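Side-chain contacts in NAD-dependent aldehyde dehydrogenase (Burkholderia multivorans, PDB 5UJU), which probably oxidises aldehydes to carboxylic acids with NAD as cofactor: residues 59-64 / 247-252; 90-95 / 268-273; 99-104 / 282-287; 226-229 / 234-237. All coordinates share one frame; numbering follows the deposited sequence. Where two conformers were deposited one is given.

Contact 1 (59-64 / 247-252)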
loop_
_atom_site.group_PDB
_atom_site.type_symbol
_atom_site.label_atom_id
_atom_site.label_comp_id
_atom_site.label_asym_id
_atom_site.label_seq_id
_atom_site.Cartn_x
_atom_site.Cartn_y
_atom_site.Cartn_z
ATOM N N LYS A 59 6.461 26.006 30.922
ATOM C CA LYS A 59 7.523 26.256 31.898
ATOM C C LYS A 59 7.614 25.160 32.948
ATOM O O LYS A 59 8.694 24.927 33.504
ATOM C CB LYS A 59 7.325 27.601 32.597
ATOM C CG LYS A 59 7.710 28.817 31.766
ATOM C CD LYS A 59 7.100 30.075 32.377
ATOM C CE LYS A 59 7.543 31.355 31.663
ATOM N NZ LYS A 59 6.973 32.570 32.340
ATOM N N SER A 60 6.499 24.493 33.252
ATOM C CA SER A 60 6.544 23.431 34.254
ATOM C C SER A 60 7.411 22.257 33.813
ATOM O O SER A 60 7.890 21.512 34.668
ATOM C CB SER A 60 5.128 22.950 34.581
ATOM O OG SER A 60 4.685 21.987 33.639
ATOM N N HIS A 61 7.650 22.084 32.507
ATOM C CA HIS A 61 8.503 20.986 32.067
ATOM C C HIS A 61 9.984 21.300 32.212
ATOM O O HIS A 61 10.807 20.377 32.164
ATOM C CB HIS A 61 8.222 20.625 30.603
ATOM C CG HIS A 61 6.788 20.321 30.323
ATOM N ND1 HIS A 61 6.091 19.328 30.980
ATOM C CD2 HIS A 61 5.914 20.885 29.460
ATOM C CE1 HIS A 61 4.848 19.294 30.532
ATOM N NE2 HIS A 61 4.717 20.228 29.603
ATOM N N LEU A 62 10.344 22.573 32.366
ATOM C CA LEU A 62 11.743 22.961 32.348
ATOM C C LEU A 62 12.409 22.580 33.664
ATOM O O LEU A 62 11.821 22.724 34.739
ATOM C CB LEU A 62 11.861 24.469 32.121
ATOM C CG LEU A 62 11.109 24.996 30.894
ATOM C CD1 LEU A 62 11.424 26.461 30.657
ATOM C CD2 LEU A 62 11.406 24.175 29.644
ATOM N N GLY A 63 13.645 22.093 33.575
ATOM C CA GLY A 63 14.377 21.732 34.781
ATOM C C GLY A 63 13.856 20.533 35.547
ATOM O O GLY A 63 14.096 20.434 36.752
ATOM N N LYS A 64 13.137 19.623 34.898
ATOM C CA LYS A 64 12.646 18.451 35.610
ATOM C C LYS A 64 12.523 17.283 34.642
ATOM O O LYS A 64 12.556 17.447 33.419
ATOM C CB LYS A 64 11.325 18.745 36.325
ATOM C CG LYS A 64 10.084 18.633 35.477
ATOM C CD LYS A 64 8.854 18.874 36.351
ATOM C CE LYS A 64 7.837 17.763 36.215
ATOM N NZ LYS A 64 6.650 18.022 37.081
ATOM N N LEU A 247 6.260 15.878 21.132
ATOM C CA LEU A 247 5.714 14.534 21.050
ATOM C C LEU A 247 5.590 13.872 22.418
ATOM O O LEU A 247 4.740 13.000 22.589
ATOM C CB LEU A 247 6.562 13.673 20.122
ATOM C CG LEU A 247 6.357 14.106 18.662
ATOM C CD1 LEU A 247 7.439 13.506 17.782
ATOM C CD2 LEU A 247 4.952 13.715 18.162
ATOM N N ALA A 248 6.409 14.270 23.395
ATOM C CA ALA A 248 6.233 13.756 24.757
ATOM C C ALA A 248 4.899 14.206 25.338
ATOM O O ALA A 248 4.167 13.403 25.935
ATOM C CB ALA A 248 7.379 14.219 25.653
ATOM N N ILE A 249 4.564 15.490 25.162
ATOM C CA ILE A 249 3.247 15.991 25.552
ATOM C C ILE A 249 2.156 15.206 24.838
ATOM O O ILE A 249 1.153 14.815 25.448
ATOM C CB ILE A 249 3.137 17.500 25.251
ATOM C CG1 ILE A 249 4.109 18.310 26.100
ATOM C CG2 ILE A 249 1.710 17.995 25.443
ATOM C CD1 ILE A 249 4.240 19.753 25.613
ATOM N N THR A 250 2.341 14.963 23.530
ATOM C CA THR A 250 1.362 14.217 22.742
ATOM C C THR A 250 1.168 12.800 23.289
ATOM O O THR A 250 0.035 12.327 23.460
ATOM C CB THR A 250 1.806 14.162 21.275
ATOM O OG1 THR A 250 1.933 15.496 20.740
ATOM C CG2 THR A 250 0.775 13.416 20.461
ATOM N N VAL A 251 2.268 12.095 23.536
ATOM C CA VAL A 251 2.173 10.744 24.076
ATOM C C VAL A 251 1.473 10.752 25.434
ATOM O O VAL A 251 0.620 9.903 25.707
ATOM C CB VAL A 251 3.565 10.100 24.159
ATOM C CG1 VAL A 251 3.480 8.807 24.974
ATOM C CG2 VAL A 251 4.105 9.821 22.744
ATOM N N ARG A 252 1.814 11.714 26.299
ATOM C CA ARG A 252 1.168 11.813 27.610
ATOM C C ARG A 252 -0.350 11.903 27.469
ATOM O O ARG A 252 -1.099 11.204 28.164
ATOM C CB ARG A 252 1.713 13.032 28.366
ATOM C CG ARG A 252 1.118 13.267 29.776
ATOM C CD ARG A 252 1.316 14.735 30.237
ATOM N NE ARG A 252 0.397 15.673 29.584
ATOM C CZ ARG A 252 0.674 16.951 29.320
ATOM N NH1 ARG A 252 1.851 17.473 29.647
ATOM N NH2 ARG A 252 -0.232 17.717 28.728
#
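I249 is the first residue of 247-252 to meet H61, the one residue of 59-64 that reaches across. Its CG1 and CD1 both lie 4.0 Å from H61 NE2. CG1 stands anti to the carbonyl carbon (chi1 -65°), which sends this branch out from the helix to the imidazole. The two side chains cross at about a right angle. The approach to the ring is oblique.

One helix turn on, R252 meets the same ring from another direction. In the one given of its two conformers, NH1 comes to 3.6 Å from H61 CE1, at the edge of the imidazole and near its plane. The guanidinium also presents its edge, and the two planes are 26° apart. This is an edge-to-edge meeting of two flat groups, not a stack. The R252 chain leaves the helix extended and then bends at chi3 (76°), which brings the guanidinium round beside the histidine.

The polar ends share a partner outside the two segments. E136 OE2 accepts a hydrogen bond from H61 NE2 and forms a salt bridge with R252 NH1. The shared carboxylate probably helps hold the two side chains together. Its negative charge probably offsets that of the arginine in a largely buried place.

H61 lies at the end region of helix 50-60 and begins a type II turn that runs to K64. The contact thus joins this turn to helix 245-260. I249 also packs on E136, I137 and S140 of helix 134-145, while T250 touches helix 217-230 and V251 touches strand 268-270.

Contact 2 (90-95 / 268-273)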
loop_
_atom_site.group_PDB
_atom_site.type_symbol
_atom_site.label_atom_id
_atom_site.label_comp_id
_atom_site.label_asym_id
_atom_site.label_seq_id
_atom_site.Cartn_x
_atom_site.Cartn_y
_atom_site.Cartn_z
ATOM N N ILE A 90 15.344 19.809 30.085
ATOM C CA ILE A 90 14.291 18.803 30.171
ATOM C C ILE A 90 14.923 17.425 30.082
ATOM O O ILE A 90 15.836 17.207 29.278
ATOM C CB ILE A 90 13.257 18.983 29.052
ATOM C CG1 ILE A 90 12.669 20.397 29.062
ATOM C CG2 ILE A 90 12.182 17.923 29.181
ATOM C CD1 ILE A 90 11.995 20.732 27.758
ATOM N N ARG A 91 14.454 16.491 30.914
ATOM C CA ARG A 91 14.868 15.099 30.814
ATOM C C ARG A 91 13.635 14.213 30.696
ATOM O O ARG A 91 12.531 14.590 31.098
ATOM C CB ARG A 91 15.730 14.681 32.016
ATOM C CG ARG A 91 16.977 15.547 32.198
ATOM C CD ARG A 91 18.053 15.268 31.140
ATOM N NE ARG A 91 18.769 14.037 31.474
ATOM C CZ ARG A 91 19.839 13.570 30.833
ATOM N NH1 ARG A 91 20.359 14.224 29.793
ATOM N NH2 ARG A 91 20.400 12.441 31.245
ATOM N N TYR A 92 13.833 13.033 30.116
ATOM C CA TYR A 92 12.789 12.036 29.928
ATOM C C TYR A 92 13.240 10.696 30.492
ATOM O O TYR A 92 14.440 10.402 30.509
ATOM C CB TYR A 92 12.448 11.887 28.436
ATOM C CG TYR A 92 12.151 13.220 27.798
ATOM C CD1 TYR A 92 10.865 13.736 27.812
ATOM C CD2 TYR A 92 13.165 13.971 27.195
ATOM C CE1 TYR A 92 10.585 14.967 27.252
ATOM C CE2 TYR A 92 12.899 15.213 26.637
ATOM C CZ TYR A 92 11.609 15.698 26.658
ATOM O OH TYR A 92 11.331 16.919 26.097
ATOM N N PRO A 93 12.309 9.866 30.966
ATOM C CA PRO A 93 12.709 8.536 31.451
ATOM C C PRO A 93 13.270 7.708 30.309
ATOM O O PRO A 93 12.657 7.593 29.247
ATOM C CB PRO A 93 11.403 7.947 32.005
ATOM C CG PRO A 93 10.308 8.675 31.290
ATOM C CD PRO A 93 10.850 10.070 31.020
ATOM N N LYS A 94 14.450 7.135 30.528
ATOM C CA LYS A 94 15.110 6.348 29.489
ATOM C C LYS A 94 14.591 4.906 29.498
ATOM O O LYS A 94 14.653 4.221 30.528
ATOM C CB LYS A 94 16.619 6.381 29.696
ATOM C CG LYS A 94 17.421 5.680 28.608
ATOM C CD LYS A 94 18.907 5.753 28.921
ATOM C CE LYS A 94 19.718 4.768 28.083
ATOM N NZ LYS A 94 20.205 5.346 26.813
ATOM N N SER A 95 14.055 4.453 28.365
ATOM C CA SER A 95 13.589 3.083 28.196
ATOM C C SER A 95 14.357 2.419 27.064
ATOM O O SER A 95 14.897 3.084 26.181
ATOM C CB SER A 95 12.090 3.015 27.886
ATOM O OG SER A 95 11.343 3.744 28.834
ATOM N N VAL A 268 0.648 3.376 23.483
ATOM C CA VAL A 268 1.543 4.422 22.972
ATOM C C VAL A 268 2.655 4.671 23.986
ATOM O O VAL A 268 2.377 4.986 25.151
ATOM C CB VAL A 268 0.791 5.730 22.678
ATOM C CG1 VAL A 268 1.769 6.808 22.212
ATOM C CG2 VAL A 268 -0.286 5.490 21.636
ATOM N N THR A 269 3.913 4.555 23.541
ATOM C CA THR A 269 5.070 4.815 24.394
ATOM C C THR A 269 6.012 5.805 23.718
ATOM O O THR A 269 5.933 6.053 22.510
ATOM C CB THR A 269 5.843 3.531 24.737
ATOM O OG1 THR A 269 6.182 2.830 23.537
ATOM C CG2 THR A 269 5.000 2.620 25.645
ATOM N N LEU A 270 6.917 6.366 24.515
ATOM C CA LEU A 270 7.839 7.401 24.061
ATOM C C LEU A 270 9.264 6.906 24.243
ATOM O O LEU A 270 9.682 6.618 25.368
ATOM C CB LEU A 270 7.638 8.698 24.849
ATOM C CG LEU A 270 8.593 9.808 24.416
ATOM C CD1 LEU A 270 8.024 10.521 23.178
ATOM C CD2 LEU A 270 8.893 10.792 25.561
ATOM N N LEU A 271 10.015 6.827 23.153
ATOM C CA LEU A 271 11.413 6.418 23.208
ATOM C C LEU A 271 12.257 7.680 22.982
ATOM O O LEU A 271 12.620 8.011 21.849
ATOM C CB LEU A 271 11.706 5.325 22.167
ATOM C CG LEU A 271 13.163 4.817 22.093
ATOM C CD1 LEU A 271 13.547 4.190 23.398
ATOM C CD2 LEU A 271 13.381 3.828 20.953
ATOM N N ALA A 272 12.550 8.391 24.066
ATOM C CA ALA A 272 13.417 9.557 23.991
ATOM C C ALA A 272 14.861 9.097 23.908
ATOM O O ALA A 272 15.231 8.078 24.500
ATOM C CB ALA A 272 13.223 10.458 25.205
ATOM N N THR A 273 15.676 9.839 23.157
ATOM C CA THR A 273 17.065 9.460 22.948
ATOM C C THR A 273 17.966 10.687 23.029
ATOM O O THR A 273 17.516 11.840 22.977
ATOM C CB THR A 273 17.264 8.763 21.590
ATOM O OG1 THR A 273 16.901 9.660 20.530
ATOM C CG2 THR A 273 16.391 7.532 21.484
HETATM O O HOH W 1 13.788 6.573 26.280
HETATM O O HOH W 2 11.154 8.104 26.961
HETATM O O HOH W 3 17.517 6.469 24.883
#
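The Y92 ring is the flat group here, and both of its partners across the contact approach obliquely. A272 CB sits near the root of the ring, 3.6 Å from Y92 CB. L270 CD2 lies farther round, 4.2 Å from Y92 CD1. Y92 CG is anti to the carbonyl carbon (chi1 -52°), which turns the ring past the alanine methyl to the leucine. Beyond these two, the ring touches L245 and A248 of helix 245-260. Its hydroxyl is hydrogen-bonded to E80 OE1.

At the other end, L271 CD1 comes to 3.3 Å from S95 O. This close methyl-to-carbonyl approach has no polar bond. S95 OG is itself hydrogen-bonded to P71 O.

No direct hydrogen bond joins the two segments. Waters bridge their backbones instead. One water accepts from S95 N at 3.0 Å and lies within hydrogen-bonding range of A272 O at 2.7 Å. A second lies 2.8 Å from P93 O and 2.6 Å from L270 O, and accepts from A272 N at 3.2 Å. Both have more acceptors nearby than protons to give, so not all these bonds can be made at once.

Strand 92-93, paired with 76-77, meets the end of strand 268-270, neighbour of 234-238 in the larger sheet. The chemistry is divided. Apolar packing holds the Y92 end, whereas bridging waters serve main-chain groups that do not pair directly.

Contact 3 (99-104 / 282-287)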
loop_
_atom_site.group_PDB
_atom_site.type_symbol
_atom_site.label_atom_id
_atom_site.label_comp_id
_atom_site.label_asym_id
_atom_site.label_seq_id
_atom_site.Cartn_x
_atom_site.Cartn_y
_atom_site.Cartn_z
ATOM N N ALA A 99 12.290 -3.089 26.074
ATOM C CA ALA A 99 11.220 -2.922 27.056
ATOM C C ALA A 99 9.961 -2.338 26.421
ATOM O O ALA A 99 8.845 -2.749 26.753
ATOM C CB ALA A 99 11.697 -2.038 28.206
ATOM N N LEU A 100 10.113 -1.380 25.503
ATOM C CA LEU A 100 8.922 -0.755 24.935
ATOM C C LEU A 100 8.244 -1.680 23.938
ATOM O O LEU A 100 7.016 -1.688 23.830
ATOM C CB LEU A 100 9.272 0.584 24.283
ATOM C CG LEU A 100 9.798 1.685 25.201
ATOM C CD1 LEU A 100 9.955 2.983 24.387
ATOM C CD2 LEU A 100 8.874 1.925 26.393
ATOM N N ILE A 101 9.020 -2.464 23.192
ATOM C CA ILE A 101 8.408 -3.466 22.324
ATOM C C ILE A 101 7.607 -4.475 23.151
ATOM O O ILE A 101 6.489 -4.859 22.771
ATOM C CB ILE A 101 9.479 -4.161 21.469
ATOM C CG1 ILE A 101 9.944 -3.234 20.338
ATOM C CG2 ILE A 101 8.955 -5.494 20.929
ATOM C CD1 ILE A 101 11.104 -3.788 19.556
ATOM N N ALA A 102 8.152 -4.919 24.287
ATOM C CA ALA A 102 7.390 -5.858 25.132
ATOM C C ALA A 102 6.127 -5.200 25.682
ATOM O O ALA A 102 5.055 -5.819 25.714
ATOM C CB ALA A 102 8.250 -6.396 26.279
ATOM N N ALA A 103 6.231 -3.941 26.115
ATOM C CA ALA A 103 5.058 -3.272 26.678
ATOM C C ALA A 103 3.973 -3.059 25.620
ATOM O O ALA A 103 2.778 -3.224 25.902
ATOM C CB ALA A 103 5.466 -1.954 27.333
ATOM N N ALA A 104 4.367 -2.705 24.395
ATOM C CA ALA A 104 3.388 -2.594 23.320
ATOM C C ALA A 104 2.738 -3.944 23.054
ATOM O O ALA A 104 1.513 -4.039 22.891
ATOM C CB ALA A 104 4.060 -2.050 22.050
ATOM N N GLN A 282 18.432 1.992 13.822
ATOM C CA GLN A 282 18.551 0.889 12.871
ATOM C C GLN A 282 18.159 -0.439 13.510
ATOM O O GLN A 282 17.407 -1.229 12.920
ATOM C CB GLN A 282 19.978 0.789 12.341
ATOM C CG GLN A 282 20.366 1.793 11.306
ATOM C CD GLN A 282 21.779 1.542 10.841
ATOM O OE1 GLN A 282 22.360 0.486 11.127
ATOM N NE2 GLN A 282 22.334 2.489 10.104
ATOM N N ASP A 283 18.679 -0.709 14.712
ATOM C CA ASP A 283 18.358 -1.958 15.397
ATOM C C ASP A 283 16.871 -2.054 15.675
ATOM O O ASP A 283 16.261 -3.106 15.465
ATOM C CB ASP A 283 19.146 -2.072 16.702
ATOM C CG ASP A 283 20.624 -2.302 16.471
ATOM O OD1 ASP A 283 21.011 -2.571 15.308
ATOM O OD2 ASP A 283 21.394 -2.212 17.455
ATOM N N LEU A 284 16.271 -0.956 16.142
ATOM C CA LEU A 284 14.834 -0.936 16.391
ATOM C C LEU A 284 14.037 -1.131 15.103
ATOM O O LEU A 284 13.087 -1.921 15.063
ATOM C CB LEU A 284 14.457 0.388 17.067
ATOM C CG LEU A 284 12.979 0.629 17.337
ATOM C CD1 LEU A 284 12.399 -0.532 18.169
ATOM C CD2 LEU A 284 12.804 1.942 18.066
ATOM N N ALA A 285 14.429 -0.438 14.027
ATOM C CA ALA A 285 13.682 -0.515 12.780
ATOM C C ALA A 285 13.685 -1.912 12.185
ATOM O O ALA A 285 12.767 -2.246 11.425
ATOM C CB ALA A 285 14.248 0.478 11.762
ATOM N N LEU A 286 14.681 -2.741 12.516
ATOM C CA LEU A 286 14.768 -4.093 11.986
ATOM C C LEU A 286 14.106 -5.147 12.886
ATOM O O LEU A 286 14.090 -6.326 12.517
ATOM C CB LEU A 286 16.243 -4.473 11.768
ATOM C CG LEU A 286 17.043 -3.630 10.758
ATOM C CD1 LEU A 286 18.378 -4.263 10.419
ATOM C CD2 LEU A 286 16.238 -3.425 9.494
ATOM N N ARG A 287 13.548 -4.771 14.042
ATOM C CA ARG A 287 12.952 -5.791 14.921
ATOM C C ARG A 287 11.736 -6.428 14.257
ATOM O O ARG A 287 10.931 -5.730 13.634
ATOM C CB ARG A 287 12.535 -5.201 16.272
ATOM C CG ARG A 287 13.690 -4.862 17.191
ATOM C CD ARG A 287 14.265 -6.145 17.783
ATOM N NE ARG A 287 13.304 -6.807 18.682
ATOM C CZ ARG A 287 13.269 -6.632 20.006
ATOM N NH1 ARG A 287 14.136 -5.810 20.587
ATOM N NH2 ARG A 287 12.368 -7.273 20.753
#
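R287 carries the polar end of this contact, and its NE forms a salt bridge with E289 OE1, just beyond the segment. NH1 has a second acidic neighbour in D98 OD2, though that ion pair is long and weak. Across the contact itself no hydrogen bond forms; a methyl group lies on the guanidinium.

I101 CD1 lies over the centre of one guanidinium face, 3.6 Å from R287 CZ. The same methyl is 3.8 Å from NE and from NH1, so it is nearly centred on the flat group. It also touches the start of the arginine chain, with R287 CG at 3.7 Å. The chain bends at chi2 (-75°) and again at chi3 (-66°). These two bends fold it round the isoleucine tip, so one methyl meets both its root and its end. The other isoleucine branch, CG2, is 3.9 Å from NH2.

L284 adds a purely apolar touch, its CD1 3.8 Å from I101 CD1. Its CG is anti to the backbone N (chi1 177°), and the branch turns from the helix to the isoleucine. I101 thus lies against leucine and arginine together.

Here the start of the long helix 97-132 meets the end of helix 278-285. I101 also packs on I236 of strand 234-238, and L284 on L209 of strand 191-211. This is helix packing over one face of a mostly parallel sheet, as in the Rossmann-like NAD-binding domain of aldehyde dehydrogenases.

Contact 4 (226-229 / 234-237)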
loop_
_atom_site.group_PDB
_atom_site.type_symbol
_atom_site.label_atom_id
_atom_site.label_comp_id
_atom_site.label_asym_id
_atom_site.label_seq_id
_atom_site.Cartn_x
_atom_site.Cartn_y
_atom_site.Cartn_z
ATOM N N PHE A 226 -1.414 8.680 14.141
ATOM C CA PHE A 226 -2.853 8.499 14.216
ATOM C C PHE A 226 -3.389 7.562 13.141
ATOM O O PHE A 226 -4.413 6.913 13.367
ATOM C CB PHE A 226 -3.533 9.872 14.176
ATOM C CG PHE A 226 -3.384 10.610 15.467
ATOM C CD1 PHE A 226 -4.227 10.328 16.535
ATOM C CD2 PHE A 226 -2.340 11.503 15.658
ATOM C CE1 PHE A 226 -4.071 10.968 17.754
ATOM C CE2 PHE A 226 -2.178 12.146 16.878
ATOM C CZ PHE A 226 -3.049 11.875 17.929
ATOM N N ALA A 227 -2.724 7.453 11.982
ATOM C CA ALA A 227 -3.056 6.357 11.073
ATOM C C ALA A 227 -2.814 5.002 11.742
ATOM O O ALA A 227 -3.579 4.048 11.534
ATOM C CB ALA A 227 -2.233 6.466 9.790
ATOM N N ASP A 228 -1.714 4.888 12.494
ATOM C CA ASP A 228 -1.421 3.666 13.233
ATOM C C ASP A 228 -2.520 3.387 14.256
ATOM O O ASP A 228 -3.089 2.293 14.285
ATOM C CB ASP A 228 -0.062 3.784 13.929
ATOM C CG ASP A 228 1.134 3.513 13.010
ATOM O OD1 ASP A 228 0.942 3.041 11.875
ATOM O OD2 ASP A 228 2.287 3.771 13.448
ATOM N N LEU A 229 -2.842 4.385 15.090
ATOM C CA LEU A 229 -3.809 4.188 16.171
ATOM C C LEU A 229 -5.202 3.902 15.633
ATOM O O LEU A 229 -5.888 3.002 16.123
ATOM C CB LEU A 229 -3.843 5.419 17.081
ATOM C CG LEU A 229 -2.704 5.587 18.076
ATOM C CD1 LEU A 229 -2.866 6.934 18.794
ATOM C CD2 LEU A 229 -2.705 4.407 19.073
ATOM N N THR A 234 -0.423 -0.648 17.918
ATOM C CA THR A 234 0.291 0.039 18.985
ATOM C C THR A 234 1.439 0.835 18.358
ATOM O O THR A 234 1.868 0.549 17.240
ATOM C CB THR A 234 0.824 -0.955 20.020
ATOM O OG1 THR A 234 1.578 -1.975 19.355
ATOM C CG2 THR A 234 -0.332 -1.612 20.825
ATOM N N VAL A 235 1.926 1.852 19.076
ATOM C CA VAL A 235 2.873 2.813 18.504
ATOM C C VAL A 235 4.003 3.099 19.486
ATOM O O VAL A 235 3.753 3.412 20.653
ATOM C CB VAL A 235 2.175 4.133 18.121
ATOM C CG1 VAL A 235 3.121 5.028 17.354
ATOM C CG2 VAL A 235 0.919 3.862 17.307
ATOM N N ILE A 236 5.240 3.053 19.000
ATOM C CA ILE A 236 6.400 3.587 19.710
ATOM C C ILE A 236 6.787 4.878 19.001
ATOM O O ILE A 236 7.047 4.871 17.785
ATOM C CB ILE A 236 7.578 2.596 19.734
ATOM C CG1 ILE A 236 7.202 1.297 20.482
ATOM C CG2 ILE A 236 8.809 3.240 20.351
ATOM C CD1 ILE A 236 8.204 0.165 20.293
ATOM N N VAL A 237 6.764 5.989 19.732
ATOM C CA VAL A 237 7.090 7.300 19.173
ATOM C C VAL A 237 8.529 7.621 19.541
ATOM O O VAL A 237 8.861 7.736 20.730
ATOM C CB VAL A 237 6.132 8.386 19.683
ATOM C CG1 VAL A 237 6.501 9.740 19.094
ATOM C CG2 VAL A 237 4.684 8.027 19.350
#
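Van der Waals packing makes this contact, and V235 is its centre. Its CG2 lies 3.5 Å from D228 CB, the closest approach between the segments. The same methyl is 4.1 Å from L229 CD2 and equally far from L229 CG. CG2 thus touches two consecutive helix residues, D228 and L229. It stands anti to the carbonyl carbon, while CG1 is anti to the backbone N (chi1 -172°). L229 and V235 cross at about a right angle. D228 meets the valine more obliquely.

The polar part is a carboxylate beside methyl groups. D228 OD2 lies 4.1 Å from V235 CG2 and 4.2 Å from CG1. No hydrogen bond crosses between the segments. The charge of D228 is met outside them, where its OD1 forms a salt bridge with R553 NH1.

Helix 217-230 and strand 234-238 are the last two elements of a beta-alpha-beta unit that begins with strand 191-211. Only a short connection separates them in the chain, and the end of the helix packs on the start of the strand. V235 pairs through its backbone with V267 and T269 on one flank, while D228 also touches strand 290-296 and L229 touches helix 97-132.

Contacts 2 and 4 share a sheet: T269 O and L271 N are 2.9 Å and 2.8 Å from V237 N and V237 O, both probable hydrogen bonds. Contact 1 adjoins contact 2, with A248 CB 3.7 Å from both Y92 CE1 and L270 CD2. It also reaches contact 4, through V251 CG2 at 3.9 Å from V237 CG2. Contact 3 meets contact 2 where L271 CD2 lies 3.5 Å from L284 CD2, and contact 4 where I101 CG1 lies 3.8 Å from I236 CD1. Contacts 1 and 3 do not touch; their centres are about 23 Å apart. The sodium site at G348 and G458 involves none of the four.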